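PDB 4Q7F: 5' nucleotidase family protein from Staphylococcus aureus subsp. aureus, which belongs to the 5'-nucleotidase family, pairing a calcineurin-like metallophosphoesterase domain with a C-terminal domain, and holds manganese and magnesium ions. Local coordinates for residues Y31-Y43 against D306-D318. Residues are numbered along the deposited sequence; the frame is centred on the assembly and turned at random.
Sequences YIFPTDFTSRNQY and DQHLRKQLEDWLD
R310 reaches off its helix into the loop and hands NH2 to two backbone carbonyls, Q42 O at 2.9 Å and R40 O at 3.1 Å. The first bond is the straighter, 160° at the hydrogen, and lies in both the carbonyl and guanidinium planes; the bond to R40 O is bent and tilted from both planes. The methyl CG2 of T35 rests over the centre of the guanidinium, 3.7 Å from R310 CZ. R310 CB makes a CH-pi contact over the face of the F33 ring, 3.9 Å from the centroid, and a bend at chi2 (86°) brings R310 CD alongside the same ring, 3.8 Å from F33 CG. R40 makes the reverse crossing, from loop to helix: with CG anti to the backbone N (chi1 -180°) and the chain extended, it crosses E314, whose CB lies over one face of its guanidinium. R40 NH1 and NH2 both grip D315 OD1, end-on, and R40 NH2 also meets D318 OD2 at 2.7 Å. The two arginines, one from each side, join the loop following strand 19-25 of the calcineurin-like phosphoesterase fold to helix 304-317, which comes after the last strand of that strand's mixed sheet. Beside this polar cluster, F37 brings CE1 to L313 CD2 (3.4 Å) and CD1 to L317 CD1. One shell out, E314 OE2 takes the NE of R310 through its anti lone pair, which helps fix the guanidinium's rotation, while E314 OE1 pairs with R378. K311 NZ holds D315 from its other oxygen, and R378 also binds D318 OD1. A water links E314 OE2, T35 OG1 and S39 O, and T35 OG1 closes an ST turn with F37 N.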
loop_
_atom_site.group_PDB
_atom_site.type_symbol
_atom_site.label_atom_id
_atom_site.label_comp_id
_atom_site.label_asym_id
_atom_site.label_seq_id
_atom_site.Cartn_x
_atom_site.Cartn_y
_atom_site.Cartn_z
ATOM N N TYR A 31 8.397 -3.419 -7.937
ATOM C CA TYR A 31 8.346 -4.634 -8.740
ATOM C C TYR A 31 8.825 -4.248 -10.147
ATOM O O TYR A 31 8.052 -3.830 -11.003
ATOM C CB TYR A 31 6.959 -5.235 -8.770
ATOM C CG TYR A 31 6.606 -5.856 -7.442
ATOM C CD1 TYR A 31 6.061 -5.101 -6.427
ATOM C CD2 TYR A 31 6.900 -7.185 -7.183
ATOM C CE1 TYR A 31 5.762 -5.663 -5.187
ATOM C CE2 TYR A 31 6.615 -7.758 -5.947
ATOM C CZ TYR A 31 6.053 -6.981 -4.958
ATOM O OH TYR A 31 5.778 -7.528 -3.733
ATOM N N ILE A 32 10.125 -4.375 -10.339
ATOM C CA ILE A 32 10.803 -4.011 -11.571
ATOM C C ILE A 32 10.947 -5.251 -12.462
ATOM O O ILE A 32 10.627 -5.221 -13.649
ATOM C CB ILE A 32 12.211 -3.481 -11.244
ATOM C CG1 ILE A 32 12.135 -2.280 -10.295
ATOM C CG2 ILE A 32 12.973 -3.141 -12.535
ATOM C CD1 ILE A 32 11.347 -1.110 -10.808
ATOM N N PHE A 33 11.455 -6.330 -11.879
ATOM C CA PHE A 33 11.632 -7.582 -12.588
ATOM C C PHE A 33 10.302 -8.263 -12.808
ATOM O O PHE A 33 9.337 -7.909 -12.164
ATOM C CB PHE A 33 12.586 -8.469 -11.836
ATOM C CG PHE A 33 13.953 -7.868 -11.701
ATOM C CD1 PHE A 33 14.793 -7.809 -12.785
ATOM C CD2 PHE A 33 14.361 -7.319 -10.521
ATOM C CE1 PHE A 33 16.032 -7.232 -12.681
ATOM C CE2 PHE A 33 15.616 -6.745 -10.404
ATOM C CZ PHE A 33 16.441 -6.694 -11.495
ATOM N N PRO A 34 10.236 -9.225 -13.754
ATOM C CA PRO A 34 8.963 -9.918 -14.016
ATOM C C PRO A 34 8.753 -11.069 -13.053
ATOM O O PRO A 34 8.786 -12.248 -13.468
ATOM C CB PRO A 34 9.137 -10.400 -15.449
ATOM C CG PRO A 34 10.613 -10.612 -15.574
ATOM C CD PRO A 34 11.216 -9.476 -14.830
ATOM N N THR A 35 8.574 -10.723 -11.771
ATOM C CA THR A 35 8.389 -11.707 -10.703
ATOM C C THR A 35 7.789 -11.099 -9.447
ATOM O O THR A 35 8.006 -9.919 -9.159
ATOM C CB THR A 35 9.736 -12.351 -10.313
ATOM O OG1 THR A 35 9.545 -13.297 -9.254
ATOM C CG2 THR A 35 10.740 -11.285 -9.862
ATOM N N ASP A 36 7.059 -11.922 -8.684
ATOM C CA ASP A 36 6.505 -11.514 -7.394
ATOM C C ASP A 36 7.367 -12.127 -6.258
ATOM O O ASP A 36 7.037 -12.018 -5.079
ATOM C CB ASP A 36 5.029 -11.917 -7.255
ATOM C CG ASP A 36 4.799 -13.407 -7.325
ATOM O OD1 ASP A 36 5.749 -14.215 -7.236
ATOM O OD2 ASP A 36 3.624 -13.785 -7.459
ATOM N N PHE A 37 8.457 -12.789 -6.657
ATOM C CA PHE A 37 9.449 -13.404 -5.742
ATOM C C PHE A 37 8.967 -14.596 -4.901
ATOM O O PHE A 37 9.655 -15.031 -3.977
ATOM C CB PHE A 37 10.097 -12.342 -4.860
ATOM C CG PHE A 37 10.757 -11.242 -5.631
ATOM C CD1 PHE A 37 12.031 -11.421 -6.168
ATOM C CD2 PHE A 37 10.107 -10.038 -5.836
ATOM C CE1 PHE A 37 12.635 -10.416 -6.903
ATOM C CE2 PHE A 37 10.711 -9.026 -6.558
ATOM C CZ PHE A 37 11.983 -9.213 -7.080
ATOM N N THR A 38 7.824 -15.167 -5.237
ATOM C CA THR A 38 7.352 -16.336 -4.504
ATOM C C THR A 38 8.367 -17.489 -4.640
ATOM O O THR A 38 8.482 -18.326 -3.754
ATOM C CB THR A 38 5.929 -16.751 -4.917
ATOM O OG1 THR A 38 5.850 -16.876 -6.322
ATOM C CG2 THR A 38 4.934 -15.692 -4.492
ATOM N N SER A 39 9.135 -17.498 -5.726
ATOM C CA SER A 39 10.206 -18.494 -5.908
ATOM C C SER A 39 11.282 -17.874 -6.801
ATOM O O SER A 39 11.001 -16.981 -7.580
ATOM C CB SER A 39 9.680 -19.833 -6.471
ATOM O OG SER A 39 9.145 -19.709 -7.785
ATOM N N ARG A 40 12.511 -18.356 -6.656
ATOM C CA ARG A 40 13.672 -17.821 -7.371
ATOM C C ARG A 40 13.553 -17.639 -8.867
ATOM O O ARG A 40 13.919 -16.581 -9.390
ATOM C CB ARG A 40 14.891 -18.697 -7.091
ATOM C CG ARG A 40 16.153 -18.221 -7.788
ATOM C CD ARG A 40 17.351 -19.097 -7.487
ATOM N NE ARG A 40 18.532 -18.484 -8.077
ATOM C CZ ARG A 40 19.423 -17.728 -7.428
ATOM N NH1 ARG A 40 20.436 -17.211 -8.104
ATOM N NH2 ARG A 40 19.328 -17.491 -6.116
ATOM N N ASN A 41 13.045 -18.659 -9.561
ATOM C CA ASN A 41 12.977 -18.645 -11.028
ATOM C C ASN A 41 11.631 -18.150 -11.582
ATOM O O ASN A 41 11.407 -18.143 -12.796
ATOM C CB ASN A 41 13.309 -20.052 -11.538
ATOM C CG ASN A 41 14.664 -20.557 -11.028
ATOM O OD1 ASN A 41 15.697 -19.941 -11.268
ATOM N ND2 ASN A 41 14.655 -21.686 -10.337
ATOM N N GLN A 42 10.759 -17.707 -10.685
ATOM C CA GLN A 42 9.426 -17.215 -11.031
ATOM C C GLN A 42 9.565 -16.183 -12.141
ATOM O O GLN A 42 10.511 -15.384 -12.153
ATOM C CB GLN A 42 8.757 -16.600 -9.783
ATOM C CG GLN A 42 7.266 -16.904 -9.566
ATOM C CD GLN A 42 6.271 -15.923 -10.158
ATOM O OE1 GLN A 42 6.467 -14.694 -10.146
ATOM N NE2 GLN A 42 5.143 -16.459 -10.605
ATOM N N TYR A 43 8.645 -16.246 -13.100
ATOM C CA TYR A 43 8.600 -15.316 -14.218
ATOM C C TYR A 43 7.123 -15.133 -14.479
ATOM O O TYR A 43 6.394 -16.117 -14.548
ATOM C CB TYR A 43 9.285 -15.885 -15.451
ATOM C CG TYR A 43 9.560 -14.852 -16.510
ATOM C CD1 TYR A 43 8.527 -14.291 -17.261
ATOM C CD2 TYR A 43 10.869 -14.438 -16.770
ATOM C CE1 TYR A 43 8.797 -13.329 -18.232
ATOM C CE2 TYR A 43 11.146 -13.489 -17.741
ATOM C CZ TYR A 43 10.116 -12.931 -18.458
ATOM O OH TYR A 43 10.418 -11.999 -19.425
ATOM N N ASP A 306 21.160 -5.878 -15.586
ATOM C CA ASP A 306 19.902 -6.060 -14.902
ATOM C C ASP A 306 19.751 -7.513 -14.428
ATOM O O ASP A 306 19.310 -7.738 -13.322
ATOM C CB ASP A 306 18.722 -5.642 -15.787
ATOM C CG ASP A 306 18.660 -4.150 -16.019
ATOM O OD1 ASP A 306 19.529 -3.403 -15.527
ATOM O OD2 ASP A 306 17.725 -3.699 -16.694
ATOM N N GLN A 307 20.085 -8.500 -15.252
ATOM C CA GLN A 307 19.969 -9.893 -14.805
ATOM C C GLN A 307 20.982 -10.183 -13.685
ATOM O O GLN A 307 20.692 -10.958 -12.776
ATOM C CB GLN A 307 20.101 -10.893 -15.962
ATOM C CG GLN A 307 18.914 -10.936 -16.941
ATOM C CD GLN A 307 17.645 -11.602 -16.397
ATOM O OE1 GLN A 307 17.189 -11.330 -15.281
ATOM N NE2 GLN A 307 17.039 -12.456 -17.224
ATOM N N HIS A 308 22.156 -9.548 -13.733
ATOM C CA HIS A 308 23.125 -9.724 -12.669
ATOM C C HIS A 308 22.550 -9.214 -11.336
ATOM O O HIS A 308 22.664 -9.884 -10.322
ATOM C CB HIS A 308 24.432 -9.032 -13.007
ATOM C CG HIS A 308 25.457 -9.155 -11.936
ATOM N ND1 HIS A 308 25.907 -10.376 -11.484
ATOM C CD2 HIS A 308 26.133 -8.216 -11.232
ATOM C CE1 HIS A 308 26.815 -10.186 -10.540
ATOM N NE2 HIS A 308 26.973 -8.884 -10.372
ATOM N N LEU A 309 21.885 -8.056 -11.366
ATOM C CA LEU A 309 21.243 -7.504 -10.172
ATOM C C LEU A 309 20.154 -8.450 -9.662
ATOM O O LEU A 309 20.079 -8.714 -8.465
ATOM C CB LEU A 309 20.682 -6.110 -10.460
ATOM C CG LEU A 309 19.859 -5.410 -9.367
ATOM C CD1 LEU A 309 20.612 -5.340 -8.049
ATOM C CD2 LEU A 309 19.451 -4.018 -9.822
ATOM N N ARG A 310 19.287 -8.936 -10.557
ATOM C CA ARG A 310 18.254 -9.914 -10.187
ATOM C C ARG A 310 18.911 -11.108 -9.467
ATOM O O ARG A 310 18.409 -11.576 -8.463
ATOM C CB ARG A 310 17.506 -10.386 -11.446
ATOM C CG ARG A 310 16.634 -11.647 -11.343
ATOM C CD ARG A 310 15.242 -11.379 -10.859
ATOM N NE ARG A 310 14.457 -12.592 -10.613
ATOM C CZ ARG A 310 13.525 -13.121 -11.416
ATOM N NH1 ARG A 310 13.213 -12.574 -12.579
ATOM N NH2 ARG A 310 12.875 -14.220 -11.024
ATOM N N LYS A 311 20.021 -11.602 -9.994
ATOM C CA LYS A 311 20.717 -12.754 -9.375
ATOM C C LYS A 311 21.191 -12.450 -7.958
ATOM O O LYS A 311 21.030 -13.278 -7.058
ATOM C CB LYS A 311 21.921 -13.210 -10.216
ATOM C CG LYS A 311 22.654 -14.418 -9.639
ATOM C CD LYS A 311 23.926 -14.701 -10.417
ATOM C CE LYS A 311 24.604 -15.986 -9.951
ATOM N NZ LYS A 311 24.990 -15.991 -8.515
ATOM N N GLN A 312 21.819 -11.285 -7.777
ATOM C CA GLN A 312 22.273 -10.848 -6.453
ATOM C C GLN A 312 21.078 -10.803 -5.511
ATOM O O GLN A 312 21.150 -11.248 -4.366
ATOM C CB GLN A 312 22.908 -9.471 -6.532
ATOM C CG GLN A 312 24.297 -9.470 -7.168
ATOM C CD GLN A 312 24.804 -8.068 -7.424
ATOM O OE1 GLN A 312 24.037 -7.176 -7.810
ATOM N NE2 GLN A 312 26.105 -7.868 -7.252
ATOM N N LEU A 313 19.978 -10.275 -6.018
ATOM C CA LEU A 313 18.763 -10.167 -5.246
ATOM C C LEU A 313 18.264 -11.554 -4.850
ATOM O O LEU A 313 17.997 -11.807 -3.675
ATOM C CB LEU A 313 17.702 -9.412 -6.056
ATOM C CG LEU A 313 16.305 -9.358 -5.435
ATOM C CD1 LEU A 313 16.350 -8.839 -4.005
ATOM C CD2 LEU A 313 15.415 -8.479 -6.311
ATOM N N GLU A 314 18.152 -12.461 -5.820
ATOM C CA GLU A 314 17.689 -13.830 -5.513
ATOM C C GLU A 314 18.649 -14.522 -4.543
ATOM O O GLU A 314 18.227 -15.215 -3.609
ATOM C CB GLU A 314 17.519 -14.649 -6.795
ATOM C CG GLU A 314 16.460 -14.104 -7.760
ATOM C CD GLU A 314 15.049 -14.127 -7.222
ATOM O OE1 GLU A 314 14.757 -14.773 -6.154
ATOM O OE2 GLU A 314 14.197 -13.495 -7.899
ATOM N N ASP A 315 19.952 -14.338 -4.756
ATOM C CA ASP A 315 20.937 -14.942 -3.857
ATOM C C ASP A 315 20.681 -14.495 -2.400
ATOM O O ASP A 315 20.664 -15.312 -1.488
ATOM C CB ASP A 315 22.360 -14.614 -4.299
ATOM C CG ASP A 315 22.768 -15.345 -5.588
ATOM O OD1 ASP A 315 22.014 -16.214 -6.101
ATOM O OD2 ASP A 315 23.861 -15.058 -6.098
ATOM N N TRP A 316 20.449 -13.197 -2.203
ATOM C CA TRP A 316 20.175 -12.658 -0.882
ATOM C C TRP A 316 18.886 -13.243 -0.334
ATOM O O TRP A 316 18.827 -13.632 0.825
ATOM C CB TRP A 316 20.095 -11.131 -0.953
ATOM C CG TRP A 316 19.912 -10.464 0.337
ATOM C CD1 TRP A 316 20.859 -10.284 1.310
ATOM C CD2 TRP A 316 18.731 -9.789 0.793
ATOM N NE1 TRP A 316 20.326 -9.563 2.351
ATOM C CE2 TRP A 316 19.023 -9.251 2.062
ATOM C CE3 TRP A 316 17.456 -9.596 0.252
ATOM C CZ2 TRP A 316 18.081 -8.539 2.804
ATOM C CZ3 TRP A 316 16.527 -8.890 0.976
ATOM C CH2 TRP A 316 16.838 -8.359 2.236
ATOM N N LEU A 317 17.862 -13.331 -1.184
ATOM C CA LEU A 317 16.595 -13.897 -0.767
ATOM C C LEU A 317 16.707 -15.361 -0.351
ATOM O O LEU A 317 15.937 -15.830 0.485
ATOM C CB LEU A 317 15.552 -13.715 -1.868
ATOM C CG LEU A 317 15.107 -12.258 -2.016
ATOM C CD1 LEU A 317 14.202 -12.115 -3.215
ATOM C CD2 LEU A 317 14.395 -11.771 -0.751
ATOM N N ASP A 318 17.676 -16.077 -0.910
ATOM C CA ASP A 318 17.879 -17.482 -0.568
ATOM C C ASP A 318 18.688 -17.704 0.697
ATOM O O ASP A 318 18.824 -18.847 1.143
ATOM C CB ASP A 318 18.553 -18.224 -1.742
ATOM C CG ASP A 318 17.615 -18.423 -2.920
ATOM O OD1 ASP A 318 16.373 -18.372 -2.716
ATOM O OD2 ASP A 318 18.116 -18.636 -4.049
HETATM O O HOH W 1 11.597 -14.247 -8.001
#